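Local coordinates for hypothetical protein Aq_1549 (Aquifex aeolicus, PDB 2E8E), which is an OsmC-family peroxiredoxin that probably reduces organic or other hydroperoxides by thiol chemistry, at residues S41-L54 with L98-V112. Sequence-based numbering, arbitrary orientation.
Sequences SIGSCSGVDVYHIL and LEQAVKLSTEKYCSV
Ser105 OG is gripped from two sides by helix 41-54: it donates to Asp49 OD2 over 2.9 Å, meeting the lone pair turned away from the other carboxylate oxygen, and lies 2.8 Å from Ser46 OG, a hydroxyl that also bonds to Tyr87 OH. The bond from Ser105 holds one oxygen of Asp49, while both carboxylate oxygens rest against Tyr109 CB. Beside this polar group Cys45 and Cys110 meet side by side without a disulfide. Cys45 SG lies 3.6 Å from Cys110 SG, too far for a covalent bond, as fits the reduced state; the same pair forms a disulfide in another structure of this protein. With chi1 at -172°, Cys45 SG swings away from its own backbone N and also comes 3.6 Å from Ser111 N, at the start of helix 111-116. Cys110 occupies the N-cap of that helix, just where helix 95-109 ends in a wider pi-type turn. Apolar packing continues at both ends. Val112 sets CG1 against Ile42 CG1 at 3.5 Å and CG2 against Cys45 CB, whereas farther along Val50 enters as a knob among Leu98, Ala101, Val102 and Ser105. Ile53 lays CG2 on Ala101 CB at 3.6 Å and reaches Leu104 CB with CD1. The axes of helices 41-54 and 98-109 approach to 8.6 Å, their N-to-C directions 138° apart, so the two run roughly antiparallel, and Leu98, Val102 and Ile42 turn to the sheet of strands 60-72, 80-90 and 121-130, while the second subunit brings its Met35 onto Val112 and its Arg72 to Ser111 OG.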
loop_
_atom_site.group_PDB
_atom_site.type_symbol
_atom_site.label_atom_id
_atom_site.label_comp_id
_atom_site.label_asym_id
_atom_site.label_seq_id
_atom_site.Cartn_x
_atom_site.Cartn_y
_atom_site.Cartn_z
ATOM N N SER A 41 0.625 3.205 3.069
ATOM C CA SER A 41 1.555 3.496 1.977
ATOM C C SER A 41 1.344 4.917 1.463
ATOM O O SER A 41 2.298 5.661 1.231
ATOM C CB SER A 41 1.361 2.497 0.830
ATOM O OG SER A 41 1.574 1.175 1.293
ATOM N N ILE A 42 0.082 5.285 1.285
ATOM C CA ILE A 42 -0.263 6.619 0.814
ATOM C C ILE A 42 0.189 7.676 1.821
ATOM O O ILE A 42 0.868 8.645 1.464
ATOM C CB ILE A 42 -1.793 6.752 0.620
ATOM C CG1 ILE A 42 -2.253 5.872 -0.549
ATOM C CG2 ILE A 42 -2.168 8.212 0.394
ATOM C CD1 ILE A 42 -3.775 5.758 -0.659
ATOM N N GLY A 43 -0.196 7.477 3.080
ATOM C CA GLY A 43 0.141 8.421 4.131
ATOM C C GLY A 43 1.626 8.619 4.352
ATOM O O GLY A 43 2.089 9.754 4.501
ATOM N N SER A 44 2.385 7.525 4.363
ATOM C CA SER A 44 3.820 7.628 4.585
ATOM C C SER A 44 4.549 8.204 3.377
ATOM O O SER A 44 5.481 8.998 3.535
ATOM C CB SER A 44 4.405 6.262 4.971
ATOM O OG SER A 44 4.155 5.282 3.978
ATOM N N CYS A 45 4.132 7.821 2.171
ATOM C CA CYS A 45 4.772 8.346 0.966
ATOM C C CYS A 45 4.606 9.865 0.957
ATOM O O CYS A 45 5.569 10.603 0.749
ATOM C CB CYS A 45 4.128 7.760 -0.293
ATOM S SG CYS A 45 4.989 8.179 -1.839
ATOM N N SER A 46 3.383 10.325 1.200
ATOM C CA SER A 46 3.107 11.765 1.218
ATOM C C SER A 46 3.791 12.438 2.406
ATOM O O SER A 46 4.328 13.545 2.283
ATOM C CB SER A 46 1.598 12.015 1.288
ATOM O OG SER A 46 1.310 13.409 1.240
ATOM N N GLY A 47 3.766 11.763 3.553
ATOM C CA GLY A 47 4.384 12.303 4.754
ATOM C C GLY A 47 5.865 12.581 4.572
ATOM O O GLY A 47 6.397 13.551 5.112
ATOM N N VAL A 48 6.540 11.717 3.823
ATOM C CA VAL A 48 7.961 11.898 3.560
ATOM C C VAL A 48 8.156 13.207 2.787
ATOM O O VAL A 48 9.073 13.977 3.077
ATOM C CB VAL A 48 8.525 10.711 2.743
ATOM C CG1 VAL A 48 9.939 11.015 2.266
ATOM C CG2 VAL A 48 8.526 9.455 3.606
ATOM N N ASP A 49 7.279 13.458 1.817
ATOM C CA ASP A 49 7.353 14.684 1.015
ATOM C C ASP A 49 7.129 15.906 1.896
ATOM O O ASP A 49 7.874 16.887 1.834
ATOM C CB ASP A 49 6.274 14.724 -0.074
ATOM C CG ASP A 49 6.398 13.606 -1.092
ATOM O OD1 ASP A 49 7.528 13.194 -1.428
ATOM O OD2 ASP A 49 5.339 13.162 -1.582
ATOM N N VAL A 50 6.073 15.850 2.701
ATOM C CA VAL A 50 5.729 16.963 3.571
ATOM C C VAL A 50 6.857 17.266 4.549
ATOM O O VAL A 50 7.195 18.430 4.773
ATOM C CB VAL A 50 4.414 16.674 4.328
ATOM C CG1 VAL A 50 4.138 17.770 5.352
ATOM C CG2 VAL A 50 3.267 16.592 3.329
ATOM N N TYR A 51 7.454 16.223 5.115
ATOM C CA TYR A 51 8.550 16.414 6.058
ATOM C C TYR A 51 9.699 17.170 5.398
ATOM O O TYR A 51 10.173 18.183 5.921
ATOM C CB TYR A 51 9.064 15.067 6.565
ATOM C CG TYR A 51 10.204 15.191 7.549
ATOM C CD1 TYR A 51 9.962 15.328 8.915
ATOM C CD2 TYR A 51 11.529 15.193 7.109
ATOM C CE1 TYR A 51 11.019 15.462 9.824
ATOM C CE2 TYR A 51 12.589 15.328 8.004
ATOM C CZ TYR A 51 12.327 15.461 9.358
ATOM O OH TYR A 51 13.380 15.593 10.240
ATOM N N HIS A 52 10.142 16.672 4.249
ATOM C CA HIS A 52 11.244 17.291 3.520
ATOM C C HIS A 52 10.963 18.720 3.078
ATOM O O HIS A 52 11.841 19.577 3.156
ATOM C CB HIS A 52 11.614 16.449 2.300
ATOM C CG HIS A 52 12.271 15.151 2.644
ATOM N ND1 HIS A 52 13.333 15.068 3.518
ATOM C CD2 HIS A 52 12.030 13.887 2.223
ATOM C CE1 HIS A 52 13.718 13.808 3.622
ATOM N NE2 HIS A 52 12.944 13.071 2.846
ATOM N N ILE A 53 9.745 18.978 2.615
ATOM C CA ILE A 53 9.383 20.317 2.163
ATOM C C ILE A 53 9.312 21.292 3.335
ATOM O O ILE A 53 9.843 22.401 3.254
ATOM C CB ILE A 53 8.043 20.296 1.401
ATOM C CG1 ILE A 53 8.218 19.515 0.093
ATOM C CG2 ILE A 53 7.575 21.722 1.118
ATOM C CD1 ILE A 53 6.921 19.227 -0.646
ATOM N N LEU A 54 8.669 20.881 4.425
ATOM C CA LEU A 54 8.570 21.737 5.602
ATOM C C LEU A 54 9.968 22.082 6.105
ATOM O O LEU A 54 10.229 23.211 6.528
ATOM C CB LEU A 54 7.783 21.040 6.715
ATOM C CG LEU A 54 6.273 20.913 6.508
ATOM C CD1 LEU A 54 5.640 20.267 7.730
ATOM C CD2 LEU A 54 5.671 22.288 6.270
ATOM N N LEU A 98 2.684 24.664 5.349
ATOM C CA LEU A 98 2.066 23.339 5.364
ATOM C C LEU A 98 1.221 23.162 4.110
ATOM O O LEU A 98 1.247 22.106 3.482
ATOM C CB LEU A 98 1.196 23.147 6.610
ATOM C CG LEU A 98 0.485 21.786 6.669
ATOM C CD1 LEU A 98 1.518 20.662 6.637
ATOM C CD2 LEU A 98 -0.366 21.689 7.926
ATOM N N GLU A 99 0.472 24.199 3.740
ATOM C CA GLU A 99 -0.356 24.119 2.543
ATOM C C GLU A 99 0.498 23.838 1.304
ATOM O O GLU A 99 0.142 22.996 0.475
ATOM C CB GLU A 99 -1.149 25.415 2.345
ATOM C CG GLU A 99 -1.826 25.517 0.979
ATOM C CD GLU A 99 -2.789 26.686 0.876
ATOM O OE1 GLU A 99 -2.544 27.723 1.529
ATOM O OE2 GLU A 99 -3.783 26.573 0.130
ATOM N N GLN A 100 1.624 24.536 1.179
ATOM C CA GLN A 100 2.510 24.334 0.033
ATOM C C GLN A 100 3.085 22.918 0.016
ATOM O O GLN A 100 3.204 22.302 -1.042
ATOM C CB GLN A 100 3.666 25.332 0.057
ATOM C CG GLN A 100 3.275 26.767 -0.235
ATOM C CD GLN A 100 4.478 27.689 -0.262
ATOM O OE1 GLN A 100 5.398 27.502 -1.059
ATOM N NE2 GLN A 100 4.480 28.689 0.612
ATOM N N ALA A 101 3.446 22.416 1.191
ATOM C CA ALA A 101 4.009 21.073 1.301
ATOM C C ALA A 101 2.969 20.026 0.917
ATOM O O ALA A 101 3.274 19.069 0.208
ATOM C CB ALA A 101 4.501 20.827 2.723
ATOM N N VAL A 102 1.739 20.213 1.388
ATOM C CA VAL A 102 0.663 19.276 1.086
ATOM C C VAL A 102 0.292 19.291 -0.396
ATOM O O VAL A 102 0.071 18.236 -0.998
ATOM C CB VAL A 102 -0.588 19.583 1.938
ATOM C CG1 VAL A 102 -1.765 18.745 1.466
ATOM C CG2 VAL A 102 -0.293 19.284 3.405
ATOM N N LYS A 103 0.234 20.478 -0.993
ATOM C CA LYS A 103 -0.105 20.564 -2.409
ATOM C C LYS A 103 0.989 19.996 -3.306
ATOM O O LYS A 103 0.700 19.274 -4.262
ATOM C CB LYS A 103 -0.418 22.010 -2.800
ATOM C CG LYS A 103 -1.701 22.519 -2.168
ATOM C CD LYS A 103 -2.082 23.888 -2.695
ATOM C CE LYS A 103 -3.370 24.370 -2.054
ATOM N NZ LYS A 103 -4.464 23.372 -2.207
ATOM N N LEU A 104 2.245 20.309 -3.001
ATOM C CA LEU A 104 3.347 19.791 -3.801
ATOM C C LEU A 104 3.386 18.270 -3.719
ATOM O O LEU A 104 3.651 17.594 -4.709
ATOM C CB LEU A 104 4.680 20.361 -3.323
ATOM C CG LEU A 104 4.971 21.789 -3.788
ATOM C CD1 LEU A 104 6.257 22.285 -3.139
ATOM C CD2 LEU A 104 5.088 21.812 -5.308
ATOM N N SER A 105 3.120 17.735 -2.533
ATOM C CA SER A 105 3.127 16.292 -2.356
ATOM C C SER A 105 1.992 15.626 -3.128
ATOM O O SER A 105 2.227 14.764 -3.976
ATOM C CB SER A 105 3.009 15.937 -0.871
ATOM O OG SER A 105 2.948 14.528 -0.698
ATOM N N THR A 106 0.762 16.041 -2.845
ATOM C CA THR A 106 -0.406 15.453 -3.490
ATOM C C THR A 106 -0.528 15.713 -4.988
ATOM O O THR A 106 -1.145 14.925 -5.705
ATOM C CB THR A 106 -1.712 15.924 -2.807
ATOM O OG1 THR A 106 -1.811 17.352 -2.880
ATOM C CG2 THR A 106 -1.735 15.489 -1.351
ATOM N N GLU A 107 0.064 16.799 -5.471
ATOM C CA GLU A 107 -0.040 17.117 -6.889
ATOM C C GLU A 107 1.191 16.812 -7.736
ATOM O O GLU A 107 1.102 16.803 -8.965
ATOM C CB GLU A 107 -0.434 18.590 -7.059
ATOM C CG GLU A 107 -1.845 18.893 -6.575
ATOM C CD GLU A 107 -2.185 20.373 -6.615
ATOM O OE1 GLU A 107 -2.037 20.993 -7.686
ATOM O OE2 GLU A 107 -2.608 20.912 -5.572
ATOM N N LYS A 108 2.332 16.545 -7.108
ATOM C CA LYS A 108 3.534 16.277 -7.891
ATOM C C LYS A 108 4.484 15.179 -7.421
ATOM O O LYS A 108 4.949 14.376 -8.226
ATOM C CB LYS A 108 4.338 17.572 -8.057
ATOM C CG LYS A 108 5.676 17.385 -8.752
ATOM C CD LYS A 108 6.367 18.714 -9.027
ATOM C CE LYS A 108 7.661 18.507 -9.801
ATOM N NZ LYS A 108 8.323 19.800 -10.146
ATOM N N TYR A 109 4.774 15.139 -6.127
ATOM C CA TYR A 109 5.731 14.170 -5.610
ATOM C C TYR A 109 5.260 12.803 -5.124
ATOM O O TYR A 109 5.972 11.816 -5.293
ATOM C CB TYR A 109 6.542 14.821 -4.492
ATOM C CG TYR A 109 7.404 15.966 -4.972
ATOM C CD1 TYR A 109 8.518 15.734 -5.772
ATOM C CD2 TYR A 109 7.093 17.285 -4.640
ATOM C CE1 TYR A 109 9.305 16.787 -6.234
ATOM C CE2 TYR A 109 7.871 18.343 -5.096
ATOM C CZ TYR A 109 8.974 18.085 -5.891
ATOM O OH TYR A 109 9.747 19.127 -6.346
ATOM N N CYS A 110 4.078 12.734 -4.526
ATOM C CA CYS A 110 3.609 11.462 -3.982
ATOM C C CYS A 110 3.298 10.400 -5.029
ATOM O O CYS A 110 2.256 10.445 -5.690
ATOM C CB CYS A 110 2.384 11.687 -3.103
ATOM S SG CYS A 110 1.985 10.231 -2.106
ATOM N N SER A 111 4.198 9.427 -5.153
ATOM C CA SER A 111 4.042 8.355 -6.130
ATOM C C SER A 111 2.859 7.430 -5.855
ATOM O O SER A 111 2.093 7.112 -6.766
ATOM C CB SER A 111 5.327 7.521 -6.208
ATOM O OG SER A 111 6.419 8.307 -6.660
ATOM N N VAL A 112 2.712 6.994 -4.607
ATOM C CA VAL A 112 1.616 6.094 -4.254
ATOM C C VAL A 112 0.259 6.745 -4.516
ATOM O O VAL A 112 -0.611 6.156 -5.158
ATOM C CB VAL A 112 1.693 5.667 -2.761
ATOM C CG1 VAL A 112 0.507 4.769 -2.412
ATOM C CG2 VAL A 112 3.013 4.940 -2.488
HETATM O O HOH W 1 7.008 10.876 -2.338
#